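Local coordinates for putative lipoprotein (Clostridium perfringens ATCC 13124, PDB 4R7R), which is of unknown function but, as a putative lipoprotein with a compact alpha-beta fold, may take part in lipid binding, at residues N8-N13 with D99-Y104; L28-Y33 with L69-I74; S78-I83 with Y94-D99. All blocks are in the same frame, centred on the assembly; numbering follows the deposited sequence.

Overall arrangement
All three contacts belong to one seven-stranded antiparallel sheet and the helix 9-17 that packs on it. Contact 3 pairs the neighbouring strands 80-85 and 90-95, and contact 2 pairs 24-29 with 70-75, the strand next to 80-85. Their centres lie about 15 Å apart, and probable backbone hydrogen bonds, Ile72 N to Ile83 O (2.8 Å) and Ile74 N to Tyr81 O (2.9 Å), join them. Contact 1 ties the helix start to strand 103-106, its centre about 9 Å from that of contact 3; there His10 packs on Pro95. Contacts 1 and 2, about 19 Å apart by centres, do not touch. A glycerol, probably from crystallisation, lies about 3 Å from the Asn8 side chain.

Contact 1: residues N8-N13 with D99-Y104; sequences NYHTKN and DVRKDY
Asp103 reaches from the start of strand 103-106 to the first turn of helix 9-17. Asp103 CB lies 3.8 Å from Thr11 OG1, and CG, anti to the carbonyl carbon (chi1 -85°), comes close to His10 N. The two oxygens divide the work. Asp103 OD1 accepts His10 N at 3.0 Å in an almost straight bond (169°), the donor standing above the carboxylate plane. Asp103 OD1 also takes both end nitrogens of Arg101, NH2 at 2.7 Å and NH1 at 3.1 Å, so the salt bridge is end-on and converges on one atom. Asp103 OD2 receives Thr11 N from above the plane at 2.8 Å, and Thr11 OG1 at 2.6 Å through its anti lone pair. Tyr9 CB lies over one face of the guanidinium, toward its rim, while NH1 also donates to Ser6 O. The edge of the His10 ring meets the Arg101 backbone: NE2 makes a weak bond to Arg101 O (2.8 Å, 118°), and water 1 bridges NE2 to Arg101 N. Asn8, at the N-cap position, makes no side-chain capping bond; a carboxylate from a distant strand binds amide N-H groups of the helix's first turn, much as an N-cap side chain would.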
loop_
_atom_site.group_PDB
_atom_site.type_symbol
_atom_site.label_atom_id
_atom_site.label_comp_id
_atom_site.label_asym_id
_atom_site.label_seq_id
_atom_site.Cartn_x
_atom_site.Cartn_y
_atom_site.Cartn_z
ATOM N N ASN A 8 12.591 1.330 4.845
ATOM C CA ASN A 8 11.232 1.231 5.365
ATOM C C ASN A 8 10.717 2.468 6.099
ATOM O O ASN A 8 9.753 2.366 6.866
ATOM C CB ASN A 8 11.138 0.048 6.312
ATOM C CG ASN A 8 11.994 0.226 7.526
ATOM O OD1 ASN A 8 12.997 0.937 7.485
ATOM N ND2 ASN A 8 11.600 -0.400 8.626
ATOM N N TYR A 9 11.356 3.616 5.871
ATOM C CA TYR A 9 11.027 4.853 6.570
ATOM C C TYR A 9 9.528 5.139 6.662
ATOM O O TYR A 9 9.007 5.355 7.760
ATOM C CB TYR A 9 11.727 6.046 5.899
ATOM C CG TYR A 9 11.471 7.381 6.580
ATOM C CD1 TYR A 9 10.461 8.244 6.129
ATOM C CD2 TYR A 9 12.248 7.789 7.674
ATOM C CE1 TYR A 9 10.231 9.468 6.756
ATOM C CE2 TYR A 9 12.022 9.023 8.305
ATOM C CZ TYR A 9 11.017 9.842 7.839
ATOM O OH TYR A 9 10.789 11.042 8.459
ATOM N N HIS A 10 8.836 5.138 5.525
ATOM C CA HIS A 10 7.451 5.604 5.508
ATOM C C HIS A 10 6.505 4.558 6.068
ATOM O O HIS A 10 5.451 4.894 6.614
ATOM C CB HIS A 10 6.997 5.985 4.092
ATOM C CG HIS A 10 7.577 7.268 3.584
ATOM N ND1 HIS A 10 7.525 8.446 4.300
ATOM C CD2 HIS A 10 8.204 7.558 2.422
ATOM C CE1 HIS A 10 8.102 9.408 3.598
ATOM N NE2 HIS A 10 8.523 8.893 2.456
ATOM N N THR A 11 6.867 3.291 5.916
ATOM C CA THR A 11 6.022 2.196 6.402
ATOM C C THR A 11 6.007 2.140 7.929
ATOM O O THR A 11 4.974 1.904 8.544
ATOM C CB THR A 11 6.494 0.841 5.850
ATOM O OG1 THR A 11 6.555 0.916 4.419
ATOM C CG2 THR A 11 5.554 -0.279 6.278
ATOM N N LYS A 12 7.168 2.373 8.530
ATOM C CA LYS A 12 7.285 2.451 9.977
ATOM C C LYS A 12 6.400 3.574 10.535
ATOM O O LYS A 12 5.741 3.404 11.567
ATOM C CB LYS A 12 8.756 2.647 10.359
ATOM C CG LYS A 12 9.005 3.181 11.751
ATOM C CD LYS A 12 10.472 3.028 12.117
ATOM C CE LYS A 12 10.928 1.592 11.887
ATOM N NZ LYS A 12 12.147 1.245 12.674
ATOM N N ASN A 13 6.356 4.706 9.838
ATOM C CA ASN A 13 5.518 5.815 10.268
ATOM C C ASN A 13 4.043 5.510 10.110
ATOM O O ASN A 13 3.239 5.844 10.977
ATOM C CB ASN A 13 5.881 7.087 9.505
ATOM C CG ASN A 13 7.169 7.704 10.013
ATOM O OD1 ASN A 13 7.607 7.410 11.130
ATOM N ND2 ASN A 13 7.788 8.553 9.199
ATOM N N ASP A 99 6.232 12.625 -1.930
ATOM C CA ASP A 99 6.617 11.449 -2.678
ATOM C C ASP A 99 8.028 11.590 -3.243
ATOM O O ASP A 99 8.364 10.945 -4.238
ATOM C CB ASP A 99 5.605 11.180 -3.808
ATOM C CG ASP A 99 5.631 12.253 -4.927
ATOM O OD1 ASP A 99 5.027 12.002 -6.000
ATOM O OD2 ASP A 99 6.240 13.338 -4.758
ATOM N N VAL A 100 8.852 12.434 -2.625
ATOM C CA VAL A 100 10.219 12.582 -3.110
ATOM C C VAL A 100 10.963 11.266 -2.946
ATOM O O VAL A 100 11.826 10.929 -3.759
ATOM C CB VAL A 100 11.004 13.718 -2.389
ATOM C CG1 VAL A 100 10.408 15.063 -2.740
ATOM C CG2 VAL A 100 11.056 13.507 -0.872
ATOM N N ARG A 101 10.622 10.519 -1.902
ATOM C CA ARG A 101 11.246 9.225 -1.677
ATOM C C ARG A 101 10.236 8.236 -1.121
ATOM O O ARG A 101 9.890 8.257 0.064
ATOM C CB ARG A 101 12.436 9.348 -0.735
ATOM C CG ARG A 101 13.032 8.018 -0.345
ATOM C CD ARG A 101 13.223 7.971 1.163
ATOM N NE ARG A 101 13.453 6.625 1.688
ATOM C CZ ARG A 101 12.482 5.790 2.031
ATOM N NH1 ARG A 101 12.783 4.586 2.523
ATOM N NH2 ARG A 101 11.210 6.160 1.883
ATOM N N LYS A 102 9.752 7.375 -2.000
ATOM C CA LYS A 102 8.776 6.377 -1.619
ATOM C C LYS A 102 9.476 5.182 -0.997
ATOM O O LYS A 102 10.640 4.935 -1.289
ATOM C CB LYS A 102 7.966 5.938 -2.840
ATOM C CG LYS A 102 7.454 7.089 -3.673
ATOM C CD LYS A 102 7.011 6.627 -5.044
ATOM C CE LYS A 102 6.325 7.774 -5.765
ATOM N NZ LYS A 102 5.959 7.459 -7.169
ATOM N N ASP A 103 8.771 4.470 -0.121
ATOM C CA ASP A 103 9.134 3.109 0.271
ATOM C C ASP A 103 8.862 2.132 -0.890
ATOM O O ASP A 103 7.847 2.250 -1.590
ATOM C CB ASP A 103 8.331 2.662 1.501
ATOM C CG ASP A 103 8.952 3.093 2.835
ATOM O OD1 ASP A 103 9.769 4.057 2.906
ATOM O OD2 ASP A 103 8.588 2.444 3.842
ATOM N N TYR A 104 9.749 1.165 -1.093
ATOM C CA TYR A 104 9.529 0.142 -2.113
ATOM C C TYR A 104 9.497 -1.210 -1.438
ATOM O O TYR A 104 10.422 -1.561 -0.685
ATOM C CB TYR A 104 10.624 0.174 -3.198
ATOM C CG TYR A 104 10.615 1.425 -4.055
ATOM C CD1 TYR A 104 10.170 1.386 -5.383
ATOM C CD2 TYR A 104 11.049 2.654 -3.536
ATOM C CE1 TYR A 104 10.163 2.543 -6.178
ATOM C CE2 TYR A 104 11.033 3.817 -4.311
ATOM C CZ TYR A 104 10.594 3.759 -5.630
ATOM O OH TYR A 104 10.585 4.913 -6.388
HETATM O O HOH W 1 8.627 10.978 0.326
#

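Contact 2: residues L28-Y33 with L69-I74; sequences LDMNIY and LYKIFI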
loop_
_atom_site.group_PDB
_atom_site.type_symbol
_atom_site.label_atom_id
_atom_site.label_comp_id
_atom_site.label_asym_id
_atom_site.label_seq_id
_atom_site.Cartn_x
_atom_site.Cartn_y
_atom_site.Cartn_z
ATOM N N LEU A 28 -8.593 3.386 -6.052
ATOM C CA LEU A 28 -8.728 3.974 -7.378
ATOM C C LEU A 28 -8.198 3.029 -8.473
ATOM O O LEU A 28 -7.031 2.630 -8.439
ATOM C CB LEU A 28 -7.987 5.312 -7.433
ATOM C CG LEU A 28 -8.076 6.056 -8.765
ATOM C CD1 LEU A 28 -9.499 6.513 -8.980
ATOM C CD2 LEU A 28 -7.124 7.232 -8.789
ATOM N N ASP A 29 -9.054 2.684 -9.439
ATOM C CA ASP A 29 -8.651 1.906 -10.618
ATOM C C ASP A 29 -7.901 2.830 -11.595
ATOM O O ASP A 29 -8.460 3.813 -12.074
ATOM C CB ASP A 29 -9.894 1.267 -11.274
ATOM C CG ASP A 29 -9.556 0.232 -12.366
ATOM O OD1 ASP A 29 -8.626 0.469 -13.165
ATOM O OD2 ASP A 29 -10.245 -0.820 -12.444
HETATM N N MSE A 30 -6.637 2.527 -11.883
HETATM C CA MSE A 30 -5.820 3.424 -12.708
HETATM C C MSE A 30 -6.054 3.268 -14.213
HETATM O O MSE A 30 -5.460 3.983 -15.013
HETATM C CB MSE A 30 -4.330 3.225 -12.403
HETATM C CG MSE A 30 -3.898 3.768 -11.050
HETATM SE SE MSE A 30 -4.533 5.581 -10.759
HETATM C CE MSE A 30 -3.027 6.531 -11.565
ATOM N N ASN A 31 -6.928 2.347 -14.597
ATOM C CA ASN A 31 -7.241 2.136 -16.004
ATOM C C ASN A 31 -8.524 2.875 -16.396
ATOM O O ASN A 31 -8.656 3.357 -17.519
ATOM C CB ASN A 31 -7.356 0.635 -16.288
ATOM C CG ASN A 31 -7.877 0.336 -17.685
ATOM O OD1 ASN A 31 -9.082 0.417 -17.938
ATOM N ND2 ASN A 31 -6.974 -0.035 -18.596
ATOM N N ILE A 32 -9.447 2.983 -15.441
ATOM C CA ILE A 32 -10.789 3.526 -15.653
ATOM C C ILE A 32 -11.007 4.804 -14.837
ATOM O O ILE A 32 -11.860 5.638 -15.160
ATOM C CB ILE A 32 -11.854 2.473 -15.271
ATOM C CG1 ILE A 32 -11.569 1.154 -15.994
ATOM C CG2 ILE A 32 -13.262 2.970 -15.570
ATOM C CD1 ILE A 32 -12.616 0.071 -15.774
ATOM N N TYR A 33 -10.218 4.932 -13.774
ATOM C CA TYR A 33 -10.251 6.075 -12.863
ATOM C C TYR A 33 -11.581 6.148 -12.127
ATOM O O TYR A 33 -12.070 7.218 -11.757
ATOM C CB TYR A 33 -9.910 7.368 -13.618
ATOM C CG TYR A 33 -8.437 7.396 -13.954
ATOM C CD1 TYR A 33 -7.506 7.924 -13.052
ATOM C CD2 TYR A 33 -7.962 6.827 -15.137
ATOM C CE1 TYR A 33 -6.144 7.924 -13.339
ATOM C CE2 TYR A 33 -6.602 6.811 -15.429
ATOM C CZ TYR A 33 -5.698 7.368 -14.530
ATOM O OH TYR A 33 -4.346 7.364 -14.823
ATOM N N LEU A 69 -1.359 -0.179 -11.215
ATOM C CA LEU A 69 -2.626 -0.771 -11.561
ATOM C C LEU A 69 -3.716 -0.101 -10.720
ATOM O O LEU A 69 -4.791 0.257 -11.213
ATOM C CB LEU A 69 -2.581 -2.282 -11.322
ATOM C CG LEU A 69 -1.533 -3.000 -12.186
ATOM C CD1 LEU A 69 -1.542 -4.489 -11.906
ATOM C CD2 LEU A 69 -1.728 -2.727 -13.690
ATOM N N TYR A 70 -3.410 0.081 -9.443
ATOM C CA TYR A 70 -4.357 0.625 -8.490
ATOM C C TYR A 70 -3.666 1.583 -7.538
ATOM O O TYR A 70 -2.445 1.500 -7.310
ATOM C CB TYR A 70 -5.014 -0.477 -7.655
ATOM C CG TYR A 70 -5.773 -1.529 -8.422
ATOM C CD1 TYR A 70 -7.046 -1.268 -8.935
ATOM C CD2 TYR A 70 -5.237 -2.797 -8.600
ATOM C CE1 TYR A 70 -7.755 -2.244 -9.626
ATOM C CE2 TYR A 70 -5.946 -3.781 -9.281
ATOM C CZ TYR A 70 -7.200 -3.497 -9.792
ATOM O OH TYR A 70 -7.885 -4.470 -10.474
ATOM N N LYS A 71 -4.474 2.445 -6.938
ATOM C CA LYS A 71 -4.002 3.378 -5.943
ATOM C C LYS A 71 -4.873 3.231 -4.700
ATOM O O LYS A 71 -6.109 3.304 -4.767
ATOM C CB LYS A 71 -4.051 4.797 -6.501
ATOM C CG LYS A 71 -2.901 5.684 -6.097
ATOM C CD LYS A 71 -2.942 7.025 -6.855
ATOM C CE LYS A 71 -1.775 7.897 -6.444
ATOM N NZ LYS A 71 -0.502 7.392 -7.002
ATOM N N ILE A 72 -4.218 2.991 -3.574
ATOM C CA ILE A 72 -4.878 2.885 -2.284
ATOM C C ILE A 72 -4.672 4.160 -1.427
ATOM O O ILE A 72 -3.538 4.525 -1.075
ATOM C CB ILE A 72 -4.359 1.641 -1.531
ATOM C CG1 ILE A 72 -4.596 0.373 -2.373
ATOM C CG2 ILE A 72 -4.995 1.539 -0.149
ATOM C CD1 ILE A 72 -4.203 -0.983 -1.692
ATOM N N PHE A 73 -5.769 4.840 -1.105
ATOM C CA PHE A 73 -5.710 6.017 -0.238
ATOM C C PHE A 73 -6.107 5.644 1.168
ATOM O O PHE A 73 -7.265 5.308 1.434
ATOM C CB PHE A 73 -6.607 7.139 -0.767
ATOM C CG PHE A 73 -6.116 7.718 -2.050
ATOM C CD1 PHE A 73 -5.099 8.654 -2.054
ATOM C CD2 PHE A 73 -6.628 7.281 -3.265
ATOM C CE1 PHE A 73 -4.619 9.182 -3.238
ATOM C CE2 PHE A 73 -6.156 7.802 -4.450
ATOM C CZ PHE A 73 -5.141 8.757 -4.437
ATOM N N ILE A 74 -5.129 5.675 2.064
ATOM C CA ILE A 74 -5.376 5.364 3.462
ATOM C C ILE A 74 -5.538 6.671 4.220
ATOM O O ILE A 74 -4.599 7.469 4.350
ATOM C CB ILE A 74 -4.253 4.532 4.075
ATOM C CG1 ILE A 74 -4.071 3.242 3.281
ATOM C CG2 ILE A 74 -4.569 4.209 5.521
ATOM C CD1 ILE A 74 -2.821 2.482 3.655
#
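Leu28 O is met by two groups of the facing strand: Lys71 N donates to it at 3.0 Å, and Tyr70 CA adds a CA-H...O contact at 3.3 Å. The return bond runs from Leu28 N to Lys71 O at 2.8 Å with an N-H...O angle of 160°. Both donors lie in the carbonyl planes of their acceptors. These reciprocal bonds define Leu28 and Lys71 as an antiparallel hydrogen-bonded pair, and Asp29 with Tyr70 as the adjoining non-hydrogen-bonded one. One step farther, past the end of strand 24-29, the selenomethionine Met30 still donates from N to Leu69 O at 3.0 Å, although tilted off that carbonyl plane, its CB and CG lying against Leu69 O.

On the face of Leu28 and Lys71, their CB atoms are 4.1 Å apart, and Leu28 CB meets the edge of the Phe73 ring at CE2, 4.3 Å away. The lysine chain leads away from this pair, and its NZ forms a salt bridge with Asp84 and a hydrogen bond with Tyr94 OH. On the face of Asp29 and Tyr70, chi1 of -59° sets the tyrosine CG anti to the carbonyl carbon; Tyr70 CE1 lies 4.0 Å from Asp29 OD2, with carboxylate and ring planes 66° apart. Helix 116-125 borders this face, Cys120 and Gln121 meeting Tyr70 and Phe124 meeting Asp29.

The carboxylate of Asp29 reaches forward along its own segment. Asp29 OD1 accepts Asn31 N at 2.9 Å, an Asx turn that leads the chain out of the strand, and Tyr33 N bonds to Asp29 O. The evidence therefore describes an antiparallel pair, 24-29 with 70-75, closed by an Asx turn, with a classic beta bulge at Leu69 and Tyr70 on the other side, against Ile85 of strand 80-85.

Contact 3: residues S78-I83 with Y94-D99; sequences SEKYVI and YPWDSD
Val82 and Tyr94 lie side by side and point the same way, the valine set over one face of the phenol ring: Val82 CB is 4.1 Å from the ring centroid, 20° off its normal, and CG1 reaches Tyr94 CZ at 3.6 Å. Tyr94 CG sits between its backbone N and carbonyl carbon (chi1 55°), and its hydroxyl is hydrogen-bonded to Asp84. Lys80 and Trp96 cross at about a right angle. Lys80 CB stands 4.0 Å from the centroid of the indole five-membered ring in a CH-pi contact, while CG and CE both approach Trp96 CB at 3.6 Å. Val82 CG2 packs against Trp96 as well. The third CH-pi contact uses a backbone carbon: Pro95 CA lies over the Tyr81 ring, 4.0 Å from its centroid and 13° off the normal. The Tyr81 side chain also meets Asn13, Leu14 and Leu17 of helix 9-17. Between the strands, Val82 and Tyr94 exchange bonds, Val82 N to Tyr94 O at 2.8 Å and Tyr94 N to Val82 O at 3.0 Å, and Trp96 N donates to Lys80 O. A type I turn from Pro95 to Ser98 then leaves the open end of the antiparallel beta hairpin formed by strands 80-85 and 90-95.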
loop_
_atom_site.group_PDB
_atom_site.type_symbol
_atom_site.label_atom_id
_atom_site.label_comp_id
_atom_site.label_asym_id
_atom_site.label_seq_id
_atom_site.Cartn_x
_atom_site.Cartn_y
_atom_site.Cartn_z
ATOM N N SER A 78 -5.487 12.564 10.894
ATOM C CA SER A 78 -4.874 13.773 10.354
ATOM C C SER A 78 -4.116 13.511 9.049
ATOM O O SER A 78 -4.203 14.292 8.102
ATOM C CB SER A 78 -3.936 14.388 11.394
ATOM O OG SER A 78 -3.088 13.400 11.955
ATOM N N GLU A 79 -3.386 12.398 9.015
ATOM C CA GLU A 79 -2.518 12.042 7.892
ATOM C C GLU A 79 -3.231 11.274 6.786
ATOM O O GLU A 79 -4.252 10.636 7.026
ATOM C CB GLU A 79 -1.344 11.199 8.396
ATOM C CG GLU A 79 -0.261 11.985 9.103
ATOM C CD GLU A 79 0.788 12.515 8.137
ATOM O OE1 GLU A 79 1.697 13.253 8.595
ATOM O OE2 GLU A 79 0.702 12.186 6.924
ATOM N N LYS A 80 -2.680 11.334 5.577
ATOM C CA LYS A 80 -3.094 10.436 4.505
ATOM C C LYS A 80 -1.863 9.749 3.883
ATOM O O LYS A 80 -0.843 10.387 3.614
ATOM C CB LYS A 80 -3.899 11.165 3.413
ATOM C CG LYS A 80 -4.083 10.282 2.143
ATOM C CD LYS A 80 -5.302 10.627 1.284
ATOM C CE LYS A 80 -4.946 11.490 0.078
ATOM N NZ LYS A 80 -6.148 11.759 -0.767
ATOM N N TYR A 81 -1.959 8.444 3.661
ATOM C CA TYR A 81 -0.883 7.744 2.993
ATOM C C TYR A 81 -1.384 7.118 1.692
ATOM O O TYR A 81 -2.586 6.899 1.495
ATOM C CB TYR A 81 -0.271 6.690 3.922
ATOM C CG TYR A 81 0.785 7.241 4.887
ATOM C CD1 TYR A 81 0.445 8.154 5.877
ATOM C CD2 TYR A 81 2.110 6.828 4.809
ATOM C CE1 TYR A 81 1.389 8.653 6.745
ATOM C CE2 TYR A 81 3.067 7.314 5.684
ATOM C CZ TYR A 81 2.704 8.232 6.646
ATOM O OH TYR A 81 3.657 8.726 7.516
ATOM N N VAL A 82 -0.447 6.832 0.803
ATOM C CA VAL A 82 -0.773 6.298 -0.496
ATOM C C VAL A 82 0.011 5.013 -0.703
ATOM O O VAL A 82 1.192 4.937 -0.373
ATOM C CB VAL A 82 -0.457 7.328 -1.624
ATOM C CG1 VAL A 82 -0.626 6.716 -2.980
ATOM C CG2 VAL A 82 -1.343 8.560 -1.483
ATOM N N ILE A 83 -0.661 3.986 -1.220
ATOM C CA ILE A 83 0.038 2.800 -1.690
ATOM C C ILE A 83 -0.252 2.608 -3.181
ATOM O O ILE A 83 -1.419 2.478 -3.587
ATOM C CB ILE A 83 -0.373 1.526 -0.927
ATOM C CG1 ILE A 83 -0.311 1.748 0.582
ATOM C CG2 ILE A 83 0.518 0.347 -1.331
ATOM C CD1 ILE A 83 -0.836 0.573 1.384
ATOM N N TYR A 94 3.925 5.883 0.568
ATOM C CA TYR A 94 4.413 7.218 0.876
ATOM C C TYR A 94 3.287 8.111 1.396
ATOM O O TYR A 94 2.106 7.829 1.141
ATOM C CB TYR A 94 5.075 7.833 -0.362
ATOM C CG TYR A 94 4.219 7.865 -1.611
ATOM C CD1 TYR A 94 3.507 9.007 -1.952
ATOM C CD2 TYR A 94 4.140 6.759 -2.464
ATOM C CE1 TYR A 94 2.721 9.053 -3.102
ATOM C CE2 TYR A 94 3.373 6.792 -3.609
ATOM C CZ TYR A 94 2.663 7.941 -3.930
ATOM O OH TYR A 94 1.893 7.991 -5.078
ATOM N N PRO A 95 3.644 9.175 2.150
ATOM C CA PRO A 95 2.593 10.095 2.587
ATOM C C PRO A 95 2.059 10.830 1.372
ATOM O O PRO A 95 2.805 11.037 0.399
ATOM C CB PRO A 95 3.307 11.037 3.575
ATOM C CG PRO A 95 4.760 10.902 3.284
ATOM C CD PRO A 95 4.980 9.557 2.641
ATOM N N TRP A 96 0.786 11.210 1.418
ATOM C CA TRP A 96 0.104 11.731 0.233
ATOM C C TRP A 96 0.743 13.011 -0.307
ATOM O O TRP A 96 0.654 13.310 -1.490
ATOM C CB TRP A 96 -1.366 11.996 0.556
ATOM C CG TRP A 96 -1.543 13.216 1.398
ATOM C CD1 TRP A 96 -1.096 13.404 2.682
ATOM C CD2 TRP A 96 -2.187 14.434 1.014
ATOM N NE1 TRP A 96 -1.434 14.660 3.117
ATOM C CE2 TRP A 96 -2.104 15.314 2.117
ATOM C CE3 TRP A 96 -2.829 14.864 -0.152
ATOM C CZ2 TRP A 96 -2.646 16.602 2.091
ATOM C CZ3 TRP A 96 -3.373 16.150 -0.180
ATOM C CH2 TRP A 96 -3.274 17.005 0.935
ATOM N N ASP A 97 1.376 13.771 0.574
ATOM C CA ASP A 97 1.904 15.079 0.212
ATOM C C ASP A 97 3.432 15.071 0.132
ATOM O O ASP A 97 4.063 16.129 0.094
ATOM C CB ASP A 97 1.432 16.144 1.225
ATOM C CG ASP A 97 1.975 15.895 2.639
ATOM O OD1 ASP A 97 2.102 16.871 3.429
ATOM O OD2 ASP A 97 2.277 14.713 2.955
ATOM N N SER A 98 4.044 13.895 0.147
ATOM C CA SER A 98 5.483 13.874 -0.045
ATOM C C SER A 98 5.987 12.586 -0.627
ATOM O O SER A 98 6.176 11.597 0.094
ATOM C CB SER A 98 6.217 14.133 1.249
ATOM O OG SER A 98 7.595 14.169 0.944
ATOM N N ASP A 99 6.232 12.625 -1.930
ATOM C CA ASP A 99 6.617 11.449 -2.678
ATOM C C ASP A 99 8.028 11.590 -3.243
ATOM O O ASP A 99 8.364 10.945 -4.238
ATOM C CB ASP A 99 5.605 11.180 -3.808
ATOM C CG ASP A 99 5.631 12.253 -4.927
ATOM O OD1 ASP A 99 5.027 12.002 -6.000
ATOM O OD2 ASP A 99 6.240 13.338 -4.758
#